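Local coordinates for peptidase M14 domain-containing protein (Shewanella amazonensis, PDB 2QVP) that is a putative zinc-dependent metallopeptidase of the M14 family, probably hydrolysing substrates in the manner of metallocarboxypeptidases, at residues L65-I70 / A160-I165; E36-G41 / S90-E95; R128-E133 / T227-F232. All coordinates share one frame; numbering follows the deposited sequence.

Interaction 1: residues L65-I70 / A160-I165; sequences LPNLLI and ASRDGI
Asp163 reaches back to the start of strand 67-72 and pairs with Asn67 twice. Its CG stands anti to its carbonyl carbon (chi1 -60°), bringing OD2 to the backbone N of Asn67 at 2.8 Å in a nearly straight bond, through the anti lone pair of the carboxylate. The backbone N of Asp163 returns a bond to Asn67 O at 2.9 Å, while Pro66 lays its CB against Asp163 CB at 3.7 Å. Asn67 turns its amide elsewhere, to Asn101 and to Val159 O. Leu69 N donates to Gly164 O at 3.1 Å, and parallel pairing begins with Leu69 beside Ile165. Leu69 CG and Ile165 CG1 both stand anti to their backbone N, and the side chains lie side by side, Ile165 CD1 4.0 Å from Leu69 CG. Leu68 points away from the turn, but its unusual chi1 (-97°) returns CD1 to Asp163 O at 3.5 Å. Gly164, at phi 156°, ends the type I turn from Ser161 in a shape calling for glycine, since a CB would crowd the preceding carbonyl O. The carboxylate thus takes up a strand N-H ahead of the regular sheet bonding: a side chain opens the ladder that backbone atoms continue.

Interaction 2: residues E36-G41 / S90-E95; sequences ERLGLG and SQLDGE
Polar contact here comes down to one carbonyl, Leu92 O, held by the guanidinium of Arg37. Both terminal nitrogens point at it end-on: NH2 of Arg37 lies 3.0 Å from Leu92 O and NH1 of Arg37 3.2 Å from the same oxygen. The acceptor sits close to the guanidinium plane, so the group meets it with its edge. NH1 approaches in the plane of the carbonyl, whereas NH2 stands above that plane. The side chain gets there by leaving anti to its backbone N (chi1 -167°), running straight through chi2 and bending at chi3 (62°). Glu34, one turn earlier, forms a salt bridge with NE of Arg37, which should hold the guanidinium in its rotation and balance its charge.

Apolar contact is carried by Leu38 and Leu92, whose side chains cross at about a right angle. Leu38 CD2 meets Leu92 CB at 4.1 Å, and its CD1 touches Leu92 CD1 at the same separation. Leu38 CG also lies over one face of the Arg37 guanidinium, toward its rim.

Gly39, with positive phi, turns the chain out of helix 24-38 toward strand 41-48, while segment 90-95 leads away from the end of helix 80-91. The contact therefore joins the C-terminal end of helix 24-38 to the loop that follows helix 80-91, with Phe97 packed against Leu38 and Leu40.

Interaction 3: residues R128-E133 / T227-F232; sequences RGFFIE and TSFESF
Phe130 is the side chain on which the two segments close. One face of its ring receives Phe229: CB of Phe229 sits over it, 4.1 Å from the ring centroid, and the Phe229 ring presents its edge in a T-shaped pair, centroids 5.3 Å apart and planes at 64°. At the rim of Phe130, in its plane, lies Thr227 O. Phe232 adds a close touch from its CB to Phe130 CB at 3.5 Å, then runs its ring on to Ile132.

Beside the rings, Thr227 gathers the polar bonds. Its OG1, in the crowded position between N and carbonyl carbon (chi1 69°), accepts from Gly129 N at 3.1 Å and from Arg128 NE at 3.0 Å, with a weak third bond from Arg128 NH2. A bound sulfate, probably from the crystallisation liquor, lies beside the Arg128 side chain. The other branch of Thr227, CG2, packs on CE1 of Phe131 at 3.4 Å. Phe130 N donates to Thr227 O at 3.0 Å, fixing the backbone that carries the ring.

Behind this shell, Ser228 is the N-cap of helix 229-235, its OG accepting from Ser231 N. Asp226 accepts bonds from the hydroxyls of Ser228 and Ser231, holding the cap in place. Ser228 lies about 9 Å, side chain to side chain, from Glu245, the predicted catalytic proton donor/acceptor. The contact thus joins the start of helix 229-235 to the approach to hairpin 131-138, with Leu151 of helix 145-152 packing on Phe130 and Phe232, Leu150 on Phe229, and helix 154-160 meeting Phe232.

In the fold
Interactions 1 and 3 are neighbours: Leu69 CD2 meets Phe229 CZ at 4.2 Å, and Leu233 of helix 229-235 packs on Leu69, Ser161 and Ile165, so that one helix serves both contacts. Both are partly buried, with most of their touching residues buried. Interaction 1 belongs to the central mixed sheet, and its bonding is largely main-chain. Interaction 3 joins the approach to the small hairpin 131-138 to helix 229-235, which packs against interaction 1; aromatic rings dominate there. Interaction 2 sits about 30 Å from interaction 3, centre to centre, across the middle of the chain; it is the more peripheral and buries the least surface, with a charged side chain doing the polar work.

Interaction 1: residues L65-I70 / A160-I165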
loop_
_atom_site.group_PDB
_atom_site.type_symbol
_atom_site.label_atom_id
_atom_site.label_comp_id
_atom_site.label_asym_id
_atom_site.label_seq_id
_atom_site.Cartn_x
_atom_site.Cartn_y
_atom_site.Cartn_z
ATOM N N LEU A 65 7.093 9.606 -18.182
ATOM C CA LEU A 65 7.516 8.582 -17.219
ATOM C C LEU A 65 6.289 7.945 -16.622
ATOM O O LEU A 65 5.247 8.605 -16.543
ATOM C CB LEU A 65 8.342 9.199 -16.093
ATOM C CG LEU A 65 9.620 9.931 -16.507
ATOM C CD1 LEU A 65 10.266 10.537 -15.282
ATOM C CD2 LEU A 65 10.590 8.998 -17.220
ATOM N N PRO A 66 6.389 6.656 -16.213
ATOM C CA PRO A 66 5.227 6.026 -15.579
ATOM C C PRO A 66 4.848 6.677 -14.235
ATOM O O PRO A 66 5.702 7.221 -13.543
ATOM C CB PRO A 66 5.671 4.565 -15.364
ATOM C CG PRO A 66 7.159 4.583 -15.415
ATOM C CD PRO A 66 7.515 5.706 -16.357
ATOM N N ASN A 67 3.560 6.648 -13.954
ATOM C CA ASN A 67 2.967 7.129 -12.740
ATOM C C ASN A 67 2.631 5.923 -11.910
ATOM O O ASN A 67 1.668 5.202 -12.212
ATOM C CB ASN A 67 1.700 7.930 -13.006
ATOM C CG ASN A 67 1.962 9.221 -13.778
ATOM O OD1 ASN A 67 3.108 9.560 -14.087
ATOM N ND2 ASN A 67 0.883 9.925 -14.128
ATOM N N LEU A 68 3.440 5.708 -10.875
ATOM C CA LEU A 68 3.247 4.623 -9.941
ATOM C C LEU A 68 2.801 5.169 -8.568
ATOM O O LEU A 68 3.297 6.178 -8.135
ATOM C CB LEU A 68 4.535 3.821 -9.800
ATOM C CG LEU A 68 4.756 2.545 -10.607
ATOM C CD1 LEU A 68 4.093 2.540 -11.980
ATOM C CD2 LEU A 68 6.266 2.248 -10.626
ATOM N N LEU A 69 1.832 4.498 -7.940
ATOM C CA LEU A 69 1.365 4.856 -6.593
ATOM C C LEU A 69 1.571 3.667 -5.662
ATOM O O LEU A 69 1.243 2.517 -6.023
ATOM C CB LEU A 69 -0.100 5.274 -6.596
ATOM C CG LEU A 69 -0.754 5.659 -5.246
ATOM C CD1 LEU A 69 -0.044 6.816 -4.581
ATOM C CD2 LEU A 69 -2.225 5.972 -5.434
ATOM N N ILE A 70 2.109 3.946 -4.473
ATOM C CA ILE A 70 2.259 2.971 -3.450
ATOM C C ILE A 70 1.436 3.418 -2.255
ATOM O O ILE A 70 1.628 4.535 -1.789
ATOM C CB ILE A 70 3.718 2.786 -3.005
ATOM C CG1 ILE A 70 4.633 2.422 -4.205
ATOM C CG2 ILE A 70 3.751 1.735 -1.910
ATOM C CD1 ILE A 70 6.071 2.143 -3.840
ATOM N N ALA A 160 -1.955 9.528 -10.497
ATOM C CA ALA A 160 -0.803 9.019 -9.729
ATOM C C ALA A 160 -0.567 7.516 -9.889
ATOM O O ALA A 160 0.547 7.091 -9.753
ATOM C CB ALA A 160 -0.953 9.361 -8.257
ATOM N N SER A 161 -1.623 6.745 -10.147
ATOM C CA SER A 161 -1.559 5.293 -10.292
ATOM C C SER A 161 -1.852 4.767 -11.705
ATOM O O SER A 161 -2.101 3.579 -11.886
ATOM C CB SER A 161 -2.600 4.706 -9.356
ATOM O OG SER A 161 -3.875 5.124 -9.766
ATOM N N ARG A 162 -1.818 5.647 -12.691
ATOM C CA ARG A 162 -2.129 5.345 -14.081
ATOM C C ARG A 162 -1.378 4.105 -14.594
ATOM O O ARG A 162 -1.957 3.251 -15.292
ATOM C CB ARG A 162 -1.784 6.619 -14.881
ATOM C CG ARG A 162 -2.087 6.694 -16.364
ATOM C CD ARG A 162 -2.057 8.193 -16.855
ATOM N NE ARG A 162 -3.136 9.022 -16.271
ATOM C CZ ARG A 162 -4.437 8.979 -16.610
ATOM N NH1 ARG A 162 -4.900 8.135 -17.549
ATOM N NH2 ARG A 162 -5.308 9.777 -15.988
ATOM N N ASP A 163 -0.108 3.995 -14.222
ATOM C CA ASP A 163 0.754 2.892 -14.653
ATOM C C ASP A 163 0.938 1.783 -13.634
ATOM O O ASP A 163 1.669 0.838 -13.910
ATOM C CB ASP A 163 2.102 3.469 -15.093
ATOM C CG ASP A 163 1.927 4.426 -16.232
ATOM O OD1 ASP A 163 1.647 3.942 -17.330
ATOM O OD2 ASP A 163 1.998 5.656 -16.009
ATOM N N GLY A 164 0.249 1.873 -12.499
ATOM C CA GLY A 164 0.328 0.863 -11.453
ATOM C C GLY A 164 -0.033 1.322 -10.048
ATOM O O GLY A 164 0.284 2.416 -9.670
ATOM N N ILE A 165 -0.687 0.437 -9.291
ATOM C CA ILE A 165 -0.989 0.601 -7.891
ATOM C C ILE A 165 -0.445 -0.619 -7.114
ATOM O O ILE A 165 -0.596 -1.771 -7.536
ATOM C CB ILE A 165 -2.512 0.820 -7.581
ATOM C CG1 ILE A 165 -2.768 0.825 -6.068
ATOM C CG2 ILE A 165 -3.481 -0.194 -8.297
ATOM C CD1 ILE A 165 -1.989 1.906 -5.337
#

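Interaction 2: residues E36-G41 / S90-E95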
loop_
_atom_site.group_PDB
_atom_site.type_symbol
_atom_site.label_atom_id
_atom_site.label_comp_id
_atom_site.label_asym_id
_atom_site.label_seq_id
_atom_site.Cartn_x
_atom_site.Cartn_y
_atom_site.Cartn_z
ATOM N N GLU A 36 12.127 15.144 3.227
ATOM C CA GLU A 36 13.121 16.174 3.159
ATOM C C GLU A 36 14.390 15.704 2.407
ATOM O O GLU A 36 14.930 16.432 1.555
ATOM C CB GLU A 36 13.379 16.611 4.617
ATOM C CG GLU A 36 14.220 17.768 4.764
ATOM C CD GLU A 36 14.398 18.219 6.209
ATOM O OE1 GLU A 36 13.447 18.245 7.031
ATOM O OE2 GLU A 36 15.542 18.568 6.498
ATOM N N ARG A 37 14.839 14.483 2.684
ATOM C CA ARG A 37 16.044 13.967 2.037
ATOM C C ARG A 37 15.894 13.861 0.501
ATOM O O ARG A 37 16.751 14.321 -0.247
ATOM C CB ARG A 37 16.417 12.600 2.577
ATOM C CG ARG A 37 17.833 12.185 2.156
ATOM C CD ARG A 37 18.243 10.891 2.804
ATOM N NE ARG A 37 17.350 9.813 2.365
ATOM C CZ ARG A 37 17.462 9.140 1.221
ATOM N NH1 ARG A 37 18.454 9.375 0.374
ATOM N NH2 ARG A 37 16.575 8.195 0.947
ATOM N N LEU A 38 14.790 13.263 0.086
ATOM C CA LEU A 38 14.486 12.993 -1.311
ATOM C C LEU A 38 13.805 14.175 -2.031
ATOM O O LEU A 38 13.513 14.070 -3.209
ATOM C CB LEU A 38 13.580 11.733 -1.346
ATOM C CG LEU A 38 14.197 10.398 -0.893
ATOM C CD1 LEU A 38 13.139 9.322 -0.724
ATOM C CD2 LEU A 38 15.295 9.937 -1.882
ATOM N N GLY A 39 13.496 15.267 -1.323
ATOM C CA GLY A 39 12.797 16.420 -1.932
ATOM C C GLY A 39 11.359 16.164 -2.363
ATOM O O GLY A 39 10.857 16.822 -3.285
ATOM N N LEU A 40 10.682 15.243 -1.677
ATOM C CA LEU A 40 9.320 14.854 -2.042
ATOM C C LEU A 40 8.361 15.971 -1.700
ATOM O O LEU A 40 8.540 16.673 -0.710
ATOM C CB LEU A 40 8.854 13.600 -1.307
ATOM C CG LEU A 40 9.725 12.355 -1.312
ATOM C CD1 LEU A 40 9.102 11.290 -0.433
ATOM C CD2 LEU A 40 9.910 11.884 -2.727
ATOM N N GLY A 41 7.370 16.159 -2.565
ATOM C CA GLY A 41 6.308 17.106 -2.307
ATOM C C GLY A 41 5.450 16.365 -1.307
ATOM O O GLY A 41 5.387 15.139 -1.352
ATOM N N SER A 90 14.013 5.075 2.695
ATOM C CA SER A 90 15.300 5.276 3.306
ATOM C C SER A 90 16.452 4.713 2.439
ATOM O O SER A 90 17.563 5.235 2.471
ATOM C CB SER A 90 15.299 4.648 4.701
ATOM O OG SER A 90 15.526 3.262 4.613
ATOM N N GLN A 91 16.168 3.653 1.666
ATOM C CA GLN A 91 17.139 3.065 0.734
ATOM C C GLN A 91 17.177 3.778 -0.615
ATOM O O GLN A 91 18.074 3.521 -1.383
ATOM C CB GLN A 91 16.819 1.588 0.472
ATOM C CG GLN A 91 16.900 0.628 1.675
ATOM C CD GLN A 91 16.337 -0.796 1.368
ATOM O OE1 GLN A 91 16.817 -1.773 1.943
ATOM N NE2 GLN A 91 15.331 -0.907 0.468
ATOM N N LEU A 92 16.217 4.649 -0.923
ATOM C CA LEU A 92 16.170 5.282 -2.249
ATOM C C LEU A 92 17.279 6.276 -2.456
ATOM O O LEU A 92 17.781 6.893 -1.533
ATOM C CB LEU A 92 14.826 5.936 -2.573
ATOM C CG LEU A 92 13.613 5.034 -2.745
ATOM C CD1 LEU A 92 12.418 5.915 -2.969
ATOM C CD2 LEU A 92 13.784 4.036 -3.885
ATOM N N ASP A 93 17.605 6.410 -3.726
ATOM C CA ASP A 93 18.731 7.165 -4.197
ATOM C C ASP A 93 18.359 8.586 -4.616
ATOM O O ASP A 93 19.105 9.519 -4.287
ATOM C CB ASP A 93 19.485 6.387 -5.338
ATOM C CG ASP A 93 18.551 5.488 -6.262
ATOM O OD1 ASP A 93 17.501 4.938 -5.831
ATOM O OD2 ASP A 93 18.917 5.292 -7.430
ATOM N N GLY A 94 17.217 8.755 -5.292
ATOM C CA GLY A 94 16.840 10.053 -5.887
ATOM C C GLY A 94 16.955 9.947 -7.413
ATOM O O GLY A 94 16.135 10.532 -8.157
ATOM N N GLU A 95 17.982 9.220 -7.882
ATOM C CA GLU A 95 18.138 8.921 -9.301
ATOM C C GLU A 95 16.886 8.206 -9.822
ATOM O O GLU A 95 16.463 8.479 -10.940
ATOM C CB GLU A 95 19.398 8.081 -9.599
ATOM C CG GLU A 95 20.742 8.841 -9.580
ATOM C CD GLU A 95 20.929 9.900 -10.703
ATOM O OE1 GLU A 95 20.175 9.921 -11.711
ATOM O OE2 GLU A 95 21.872 10.717 -10.570
#

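Interaction 3: residues R128-E133 / T227-F232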
loop_
_atom_site.group_PDB
_atom_site.type_symbol
_atom_site.label_atom_id
_atom_site.label_comp_id
_atom_site.label_asym_id
_atom_site.label_seq_id
_atom_site.Cartn_x
_atom_site.Cartn_y
_atom_site.Cartn_z
ATOM N N ARG A 128 -12.605 -0.133 2.313
ATOM C CA ARG A 128 -13.763 -0.419 1.468
ATOM C C ARG A 128 -14.666 0.785 1.256
ATOM O O ARG A 128 -14.492 1.830 1.891
ATOM C CB ARG A 128 -14.438 -1.753 1.885
ATOM C CG ARG A 128 -13.545 -2.992 1.371
ATOM C CD ARG A 128 -14.245 -4.338 1.186
ATOM N NE ARG A 128 -15.196 -4.351 0.070
ATOM C CZ ARG A 128 -16.139 -5.294 -0.127
ATOM N NH1 ARG A 128 -16.257 -6.354 0.689
ATOM N NH2 ARG A 128 -16.993 -5.189 -1.164
ATOM N N GLY A 129 -15.518 0.676 0.249
ATOM C CA GLY A 129 -16.430 1.735 -0.154
ATOM C C GLY A 129 -15.889 2.731 -1.149
ATOM O O GLY A 129 -16.189 3.914 -1.052
ATOM N N PHE A 130 -15.121 2.262 -2.119
ATOM C CA PHE A 130 -14.594 3.117 -3.195
ATOM C C PHE A 130 -15.336 2.725 -4.455
ATOM O O PHE A 130 -15.176 1.606 -4.933
ATOM C CB PHE A 130 -13.098 2.897 -3.378
ATOM C CG PHE A 130 -12.277 3.347 -2.211
ATOM C CD1 PHE A 130 -11.872 4.676 -2.118
ATOM C CD2 PHE A 130 -11.908 2.454 -1.198
ATOM C CE1 PHE A 130 -11.108 5.111 -1.043
ATOM C CE2 PHE A 130 -11.168 2.880 -0.118
ATOM C CZ PHE A 130 -10.755 4.223 -0.043
ATOM N N PHE A 131 -16.123 3.647 -5.003
ATOM C CA PHE A 131 -16.972 3.347 -6.135
ATOM C C PHE A 131 -16.661 4.242 -7.309
ATOM O O PHE A 131 -16.104 5.332 -7.157
ATOM C CB PHE A 131 -18.460 3.506 -5.774
ATOM C CG PHE A 131 -18.853 2.750 -4.587
ATOM C CD1 PHE A 131 -19.259 1.412 -4.702
ATOM C CD2 PHE A 131 -18.770 3.338 -3.324
ATOM C CE1 PHE A 131 -19.580 0.687 -3.573
ATOM C CE2 PHE A 131 -19.122 2.627 -2.195
ATOM C CZ PHE A 131 -19.513 1.291 -2.314
ATOM N N ILE A 132 -16.971 3.717 -8.487
ATOM C CA ILE A 132 -16.849 4.439 -9.716
ATOM C C ILE A 132 -18.168 4.075 -10.415
ATOM O O ILE A 132 -18.466 2.884 -10.613
ATOM C CB ILE A 132 -15.450 4.157 -10.465
ATOM C CG1 ILE A 132 -15.259 5.126 -11.632
ATOM C CG2 ILE A 132 -15.306 2.737 -10.978
ATOM C CD1 ILE A 132 -13.818 5.301 -11.999
ATOM N N GLU A 133 -18.982 5.099 -10.692
ATOM C CA GLU A 133 -20.312 4.960 -11.309
ATOM C C GLU A 133 -20.362 5.788 -12.582
ATOM O O GLU A 133 -20.286 7.026 -12.518
ATOM C CB GLU A 133 -21.417 5.432 -10.359
ATOM C CG GLU A 133 -21.478 4.708 -9.040
ATOM C CD GLU A 133 -21.663 3.212 -9.203
ATOM O OE1 GLU A 133 -22.403 2.825 -10.110
ATOM O OE2 GLU A 133 -21.066 2.437 -8.423
ATOM N N THR A 227 -14.958 -3.382 -3.519
ATOM C CA THR A 227 -14.945 -1.913 -3.384
ATOM C C THR A 227 -13.672 -1.427 -2.672
ATOM O O THR A 227 -13.641 -0.330 -2.106
ATOM C CB THR A 227 -16.219 -1.446 -2.708
ATOM O OG1 THR A 227 -16.223 -1.866 -1.339
ATOM C CG2 THR A 227 -17.452 -2.011 -3.476
ATOM N N SER A 228 -12.595 -2.225 -2.750
ATOM C CA SER A 228 -11.289 -1.846 -2.194
ATOM C C SER A 228 -10.687 -0.711 -2.983
ATOM O O SER A 228 -11.062 -0.454 -4.151
ATOM C CB SER A 228 -10.305 -3.030 -2.137
ATOM O OG SER A 228 -9.941 -3.463 -3.433
ATOM N N PHE A 229 -9.747 -0.009 -2.330
ATOM C CA PHE A 229 -9.039 1.104 -2.961
ATOM C C PHE A 229 -8.345 0.667 -4.293
ATOM O O PHE A 229 -8.464 1.334 -5.332
ATOM C CB PHE A 229 -8.078 1.757 -1.940
ATOM C CG PHE A 229 -7.299 2.923 -2.470
ATOM C CD1 PHE A 229 -7.939 4.130 -2.785
ATOM C CD2 PHE A 229 -5.915 2.842 -2.617
ATOM C CE1 PHE A 229 -7.216 5.215 -3.240
ATOM C CE2 PHE A 229 -5.179 3.928 -3.051
ATOM C CZ PHE A 229 -5.825 5.119 -3.382
ATOM N N GLU A 230 -7.662 -0.464 -4.253
ATOM C CA GLU A 230 -6.954 -1.023 -5.441
ATOM C C GLU A 230 -7.910 -1.481 -6.559
ATOM O O GLU A 230 -7.591 -1.319 -7.723
ATOM C CB GLU A 230 -5.928 -2.142 -5.053
ATOM C CG GLU A 230 -6.443 -3.446 -4.425
ATOM C CD GLU A 230 -6.787 -3.367 -2.915
ATOM O OE1 GLU A 230 -6.760 -2.263 -2.310
ATOM O OE2 GLU A 230 -7.120 -4.426 -2.339
ATOM N N SER A 231 -9.045 -2.075 -6.203
ATOM C CA SER A 231 -10.096 -2.399 -7.178
ATOM C C SER A 231 -10.582 -1.109 -7.850
ATOM O O SER A 231 -10.720 -1.060 -9.063
ATOM C CB SER A 231 -11.302 -3.097 -6.529
ATOM O OG SER A 231 -11.002 -4.423 -6.170
ATOM N N PHE A 232 -10.834 -0.076 -7.042
ATOM C CA PHE A 232 -11.248 1.235 -7.552
ATOM C C PHE A 232 -10.237 1.817 -8.566
ATOM O O PHE A 232 -10.614 2.244 -9.642
ATOM C CB PHE A 232 -11.492 2.211 -6.368
ATOM C CG PHE A 232 -11.536 3.685 -6.774
ATOM C CD1 PHE A 232 -12.653 4.214 -7.373
ATOM C CD2 PHE A 232 -10.457 4.520 -6.531
ATOM C CE1 PHE A 232 -12.689 5.570 -7.774
ATOM C CE2 PHE A 232 -10.488 5.869 -6.903
ATOM C CZ PHE A 232 -11.610 6.388 -7.534
#